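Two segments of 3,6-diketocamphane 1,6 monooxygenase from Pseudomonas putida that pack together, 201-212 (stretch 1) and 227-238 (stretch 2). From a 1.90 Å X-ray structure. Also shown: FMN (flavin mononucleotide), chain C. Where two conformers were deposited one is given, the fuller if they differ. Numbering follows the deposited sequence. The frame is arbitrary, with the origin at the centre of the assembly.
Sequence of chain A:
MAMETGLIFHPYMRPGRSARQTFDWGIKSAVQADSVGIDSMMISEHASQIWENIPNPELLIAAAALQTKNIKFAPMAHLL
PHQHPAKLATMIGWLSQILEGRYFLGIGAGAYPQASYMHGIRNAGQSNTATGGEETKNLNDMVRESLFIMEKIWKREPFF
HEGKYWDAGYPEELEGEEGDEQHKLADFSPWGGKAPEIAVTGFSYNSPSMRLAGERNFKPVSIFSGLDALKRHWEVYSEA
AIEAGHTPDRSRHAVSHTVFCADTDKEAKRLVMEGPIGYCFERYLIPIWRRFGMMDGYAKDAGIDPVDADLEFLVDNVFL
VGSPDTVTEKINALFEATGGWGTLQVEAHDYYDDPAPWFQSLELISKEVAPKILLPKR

Stretch 1 (201-212) TGFSYNSPSMRL
Stretch 2 227-238: LDALKRHWEVYS

How are the two stretches arranged? Stretch 1 leaves a strand at Gly-202, loops from Phe-203 to Ser-207 and enters a helix at Pro-208; stretch 2 is helical throughout, phi/psi near -60°/-45°. The helices run in broadly the same direction, crossing at -37° with axes 7.6 Å apart at closest approach. Register is set by Tyr-205 CA to Ala-229 CA, 5.0 Å, and Met-210 CA to Tyr-237 CA, 4.9 Å.

What does His-233 do at the centre? With chi1 -85° (m) and chi2 -159°, its ring reaches the loop edge-on, where His-233 NE2 donates to Ser-204 O at 2.7 Å. Gly-202 O lies 3.3 Å from His-233 CE1 but finds no hydrogen-bond partner. ND1 is satisfied elsewhere in the structure.

How does Met-210 complete the packing? Its CA-to-CB bond points toward stretch 2, and chi1 -74° and chi2 -67° (both m) lay CG over a face of the His-233 ring, 3.8 Å from His-233 CG. Met-210 CB also meets Val-236 CG1 at 4.0 Å, while Met-210 O accepts a CA-H...O contact from Tyr-237 CA at 3.5 Å. Ser-207 caps this helix: its OG accepts from Met-210 N at 3.2 Å and donates to FMN O2P at 2.5 Å, so one hydroxyl links helix start and phosphate.

Why does Tyr-205 bury so much area although its CA-to-CB bond points away? At phi/psi -59°/-60°, chi1 -176° (t) and chi2 74° bring the ring back to the other helix. Arg-232 CG sits over one face, 3.6 Å from Tyr-205 CE2, and Tyr-205 CD1 approaches Ala-229 CB at 4.0 Å. Arg-232, chi1 -170° (t) and chi2 60° (p), then extends so that its NE donates to Asn-206 OD1 at 2.8 Å, while its NH1 forms a salt bridge with Glu-235 OE1 at 2.5 Å.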

# COMPACT_ATOMS: atom_id res chain seq x y z
N THR A 201 -17.80 2.64 -11.58
CA THR A 201 -17.89 3.81 -12.45
C THR A 201 -18.44 3.38 -13.80
O THR A 201 -18.08 2.33 -14.31
CB THR A 201 -16.53 4.51 -12.69
OG1 THR A 201 -15.61 3.58 -13.26
CG2 THR A 201 -15.96 5.05 -11.39
N GLY A 202 -19.33 4.21 -14.36
CA GLY A 202 -19.83 4.00 -15.72
C GLY A 202 -19.45 5.15 -16.64
O GLY A 202 -19.39 6.32 -16.22
N PHE A 203 -19.14 4.83 -17.90
CA PHE A 203 -18.93 5.88 -18.89
C PHE A 203 -19.85 5.78 -20.10
O PHE A 203 -20.40 6.81 -20.51
CB PHE A 203 -17.47 6.05 -19.34
CG PHE A 203 -17.27 7.21 -20.29
CD1 PHE A 203 -17.37 8.53 -19.84
CD2 PHE A 203 -17.02 6.99 -21.65
CE1 PHE A 203 -17.21 9.60 -20.72
CE2 PHE A 203 -16.86 8.05 -22.53
CZ PHE A 203 -16.96 9.36 -22.06
N SER A 204 -20.06 4.58 -20.63
CA SER A 204 -20.88 4.42 -21.84
C SER A 204 -22.36 4.76 -21.60
O SER A 204 -22.82 4.77 -20.45
CB SER A 204 -20.69 3.03 -22.45
OG SER A 204 -21.29 2.03 -21.66
N TYR A 205 -23.07 5.07 -22.68
CA TYR A 205 -24.46 5.52 -22.64
C TYR A 205 -25.38 4.47 -21.99
O TYR A 205 -26.03 4.75 -20.97
CB TYR A 205 -24.95 5.86 -24.06
CG TYR A 205 -26.35 6.43 -24.11
CD1 TYR A 205 -26.60 7.74 -23.69
CD2 TYR A 205 -27.42 5.67 -24.57
CE1 TYR A 205 -27.88 8.27 -23.72
CE2 TYR A 205 -28.70 6.19 -24.61
CZ TYR A 205 -28.92 7.49 -24.18
OH TYR A 205 -30.19 8.02 -24.22
N ASN A 206 -25.41 3.29 -22.59
CA ASN A 206 -26.11 2.14 -22.02
C ASN A 206 -25.13 1.32 -21.20
O ASN A 206 -24.56 0.35 -21.69
CB ASN A 206 -26.74 1.28 -23.13
CG ASN A 206 -27.80 2.02 -23.92
OD1 ASN A 206 -28.67 2.69 -23.36
ND2 ASN A 206 -27.75 1.88 -25.24
N SER A 207 -24.93 1.73 -19.95
CA SER A 207 -23.84 1.22 -19.10
C SER A 207 -24.08 -0.14 -18.39
O SER A 207 -24.90 -0.23 -17.46
CB SER A 207 -23.46 2.29 -18.08
OG SER A 207 -22.33 1.91 -17.32
N PRO A 208 -23.32 -1.18 -18.81
CA PRO A 208 -23.34 -2.47 -18.11
C PRO A 208 -22.91 -2.34 -16.65
O PRO A 208 -23.41 -3.07 -15.79
CB PRO A 208 -22.32 -3.31 -18.89
CG PRO A 208 -22.27 -2.68 -20.24
CD PRO A 208 -22.42 -1.21 -19.97
N SER A 209 -21.98 -1.40 -16.39
CA SER A 209 -21.55 -1.09 -15.03
C SER A 209 -22.69 -0.52 -14.20
O SER A 209 -22.86 -0.88 -13.04
CB SER A 209 -20.35 -0.14 -15.03
OG SER A 209 -19.23 -0.79 -15.63
N MET A 210 -23.48 0.38 -14.80
CA MET A 210 -24.65 0.93 -14.11
C MET A 210 -25.69 -0.15 -13.79
O MET A 210 -26.28 -0.12 -12.71
CB MET A 210 -25.28 2.07 -14.92
CG MET A 210 -24.46 3.35 -14.87
SD MET A 210 -24.45 4.07 -13.22
CE MET A 210 -22.74 4.61 -13.12
N ARG A 211 -25.86 -1.10 -14.71
CA ARG A 211 -26.77 -2.23 -14.51
C ARG A 211 -26.28 -3.13 -13.38
O ARG A 211 -27.04 -3.50 -12.49
CB ARG A 211 -26.92 -3.02 -15.82
CG ARG A 211 -28.15 -3.92 -15.90
CD ARG A 211 -28.38 -4.41 -17.33
NE ARG A 211 -28.90 -3.36 -18.22
CZ ARG A 211 -28.20 -2.79 -19.19
NH1 ARG A 211 -26.94 -3.15 -19.42
NH2 ARG A 211 -28.76 -1.85 -19.94
N LEU A 212 -24.99 -3.48 -13.42
CA LEU A 212 -24.41 -4.32 -12.36
C LEU A 212 -24.51 -3.66 -11.00
O LEU A 212 -24.78 -4.32 -10.00
CB LEU A 212 -22.94 -4.67 -12.67
CG LEU A 212 -22.15 -5.43 -11.58
CD1 LEU A 212 -22.67 -6.85 -11.37
CD2 LEU A 212 -20.66 -5.45 -11.89
N LEU A 227 -26.23 15.52 -20.82
CA LEU A 227 -27.50 15.34 -20.11
C LEU A 227 -28.15 13.98 -20.37
O LEU A 227 -28.70 13.36 -19.46
CB LEU A 227 -28.49 16.46 -20.45
CG LEU A 227 -28.19 17.91 -20.07
CD1 LEU A 227 -29.22 18.84 -20.69
CD2 LEU A 227 -28.15 18.09 -18.56
N ASP A 228 -28.10 13.53 -21.62
CA ASP A 228 -28.76 12.29 -22.02
C ASP A 228 -28.13 11.08 -21.32
O ASP A 228 -28.84 10.28 -20.70
CB ASP A 228 -28.74 12.11 -23.54
CG ASP A 228 -29.61 13.13 -24.26
OD1 ASP A 228 -30.62 13.60 -23.69
OD2 ASP A 228 -29.28 13.48 -25.42
N ALA A 229 -26.80 10.98 -21.41
CA ALA A 229 -26.06 9.89 -20.76
C ALA A 229 -26.29 9.91 -19.26
O ALA A 229 -26.46 8.85 -18.66
CB ALA A 229 -24.57 9.96 -21.08
N LEU A 230 -26.32 11.09 -18.65
CA LEU A 230 -26.52 11.16 -17.22
C LEU A 230 -27.88 10.58 -16.85
O LEU A 230 -28.02 9.80 -15.90
CB LEU A 230 -26.34 12.59 -16.68
CG LEU A 230 -26.32 12.71 -15.15
CD1 LEU A 230 -25.22 11.84 -14.53
CD2 LEU A 230 -26.17 14.16 -14.69
N LYS A 231 -28.90 10.94 -17.63
CA LYS A 231 -30.23 10.41 -17.40
C LYS A 231 -30.30 8.92 -17.72
O LYS A 231 -30.86 8.15 -16.95
CB LYS A 231 -31.28 11.22 -18.17
CG LYS A 231 -31.53 12.60 -17.57
CD LYS A 231 -32.75 13.27 -18.19
CE LYS A 231 -32.47 13.72 -19.62
NZ LYS A 231 -33.74 13.92 -20.38
N ARG A 232 -29.70 8.51 -18.84
CA ARG A 232 -29.64 7.07 -19.19
C ARG A 232 -28.96 6.23 -18.09
O ARG A 232 -29.40 5.12 -17.79
CB ARG A 232 -28.94 6.87 -20.54
CG ARG A 232 -29.05 5.46 -21.11
CD ARG A 232 -30.49 5.02 -21.34
NE ARG A 232 -30.58 3.59 -21.59
CZ ARG A 232 -31.62 2.83 -21.28
NH1 ARG A 232 -32.70 3.36 -20.70
NH2 ARG A 232 -31.58 1.54 -21.54
N HIS A 233 -27.90 6.77 -17.50
CA HIS A 233 -27.20 6.10 -16.40
C HIS A 233 -28.16 5.82 -15.25
O HIS A 233 -28.23 4.68 -14.78
CB HIS A 233 -26.00 6.94 -15.91
CG HIS A 233 -24.75 6.71 -16.70
ND1 HIS A 233 -23.50 7.01 -16.22
CD2 HIS A 233 -24.56 6.18 -17.94
CE1 HIS A 233 -22.59 6.69 -17.12
NE2 HIS A 233 -23.21 6.19 -18.18
N TRP A 234 -28.91 6.83 -14.83
CA TRP A 234 -29.85 6.64 -13.73
C TRP A 234 -31.02 5.71 -14.10
O TRP A 234 -31.44 4.91 -13.26
CB TRP A 234 -30.33 7.96 -13.11
CG TRP A 234 -31.05 7.68 -11.84
CD1 TRP A 234 -32.39 7.67 -11.66
CD2 TRP A 234 -30.47 7.29 -10.59
NE1 TRP A 234 -32.69 7.33 -10.37
CE2 TRP A 234 -31.53 7.09 -9.69
CE3 TRP A 234 -29.15 7.11 -10.15
CZ2 TRP A 234 -31.32 6.71 -8.36
CZ3 TRP A 234 -28.95 6.74 -8.83
CH2 TRP A 234 -30.03 6.54 -7.95
N GLU A 235 -31.52 5.80 -15.34
CA GLU A 235 -32.52 4.87 -15.86
C GLU A 235 -32.05 3.42 -15.69
O GLU A 235 -32.74 2.61 -15.07
CB GLU A 235 -32.80 5.11 -17.35
CG GLU A 235 -33.67 6.32 -17.67
CD GLU A 235 -33.89 6.50 -19.16
OE1 GLU A 235 -33.44 5.65 -19.95
OE2 GLU A 235 -34.52 7.50 -19.54
N VAL A 236 -30.87 3.11 -16.24
CA VAL A 236 -30.33 1.75 -16.23
C VAL A 236 -30.11 1.25 -14.81
O VAL A 236 -30.48 0.13 -14.48
CB VAL A 236 -29.04 1.64 -17.09
CG1 VAL A 236 -28.35 0.30 -16.86
CG2 VAL A 236 -29.37 1.82 -18.57
N TYR A 237 -29.54 2.11 -13.96
CA TYR A 237 -29.27 1.77 -12.56
C TYR A 237 -30.53 1.46 -11.77
O TYR A 237 -30.59 0.45 -11.07
CB TYR A 237 -28.53 2.91 -11.85
CG TYR A 237 -28.23 2.66 -10.37
CD1 TYR A 237 -27.13 1.88 -9.97
CD2 TYR A 237 -29.04 3.21 -9.38
CE1 TYR A 237 -26.86 1.67 -8.63
CE2 TYR A 237 -28.77 3.00 -8.04
CZ TYR A 237 -27.67 2.23 -7.66
OH TYR A 237 -27.40 2.02 -6.32
N SER A 238 -31.51 2.38 -11.84
CA SER A 238 -32.74 2.25 -11.06
C SER A 238 -33.56 1.04 -11.49
O SER A 238 -34.11 0.34 -10.64
CB SER A 238 -33.58 3.53 -11.13
OG SER A 238 -33.70 3.97 -12.46
N1 FMN C . -12.84 4.32 -14.32
C2 FMN C . -12.63 4.26 -12.97
O2 FMN C . -12.75 3.16 -12.38
N3 FMN C . -12.30 5.34 -12.24
C4 FMN C . -12.15 6.55 -12.79
O4 FMN C . -11.84 7.52 -12.06
C4A FMN C . -12.36 6.71 -14.25
N5 FMN C . -12.23 7.90 -14.88
C5A FMN C . -12.42 8.03 -16.22
C6 FMN C . -12.28 9.27 -16.83
C7 FMN C . -12.48 9.42 -18.20
C7M FMN C . -12.32 10.78 -18.85
C8 FMN C . -12.85 8.23 -19.02
C8M FMN C . -13.07 8.33 -20.50
C9 FMN C . -12.99 6.98 -18.41
C9A FMN C . -12.80 6.83 -17.04
N10 FMN C . -12.95 5.57 -16.41
C10 FMN C . -12.73 5.48 -15.01
C1' FMN C . -13.30 4.37 -17.20
C2' FMN C . -14.79 4.08 -17.17
O2' FMN C . -15.22 4.14 -15.81
C3' FMN C . -15.09 2.70 -17.74
O3' FMN C . -15.39 2.84 -19.14
C4' FMN C . -16.24 2.03 -16.99
O4' FMN C . -15.76 1.48 -15.75
C5' FMN C . -16.95 0.95 -17.79
O5' FMN C . -18.07 1.59 -18.38
P FMN C . -19.30 0.82 -19.05
O1P FMN C . -19.56 -0.41 -18.24
O2P FMN C . -20.36 1.87 -18.93
O3P FMN C . -18.81 0.55 -20.45
O HOH W 1 -30.81 -2.10 -16.55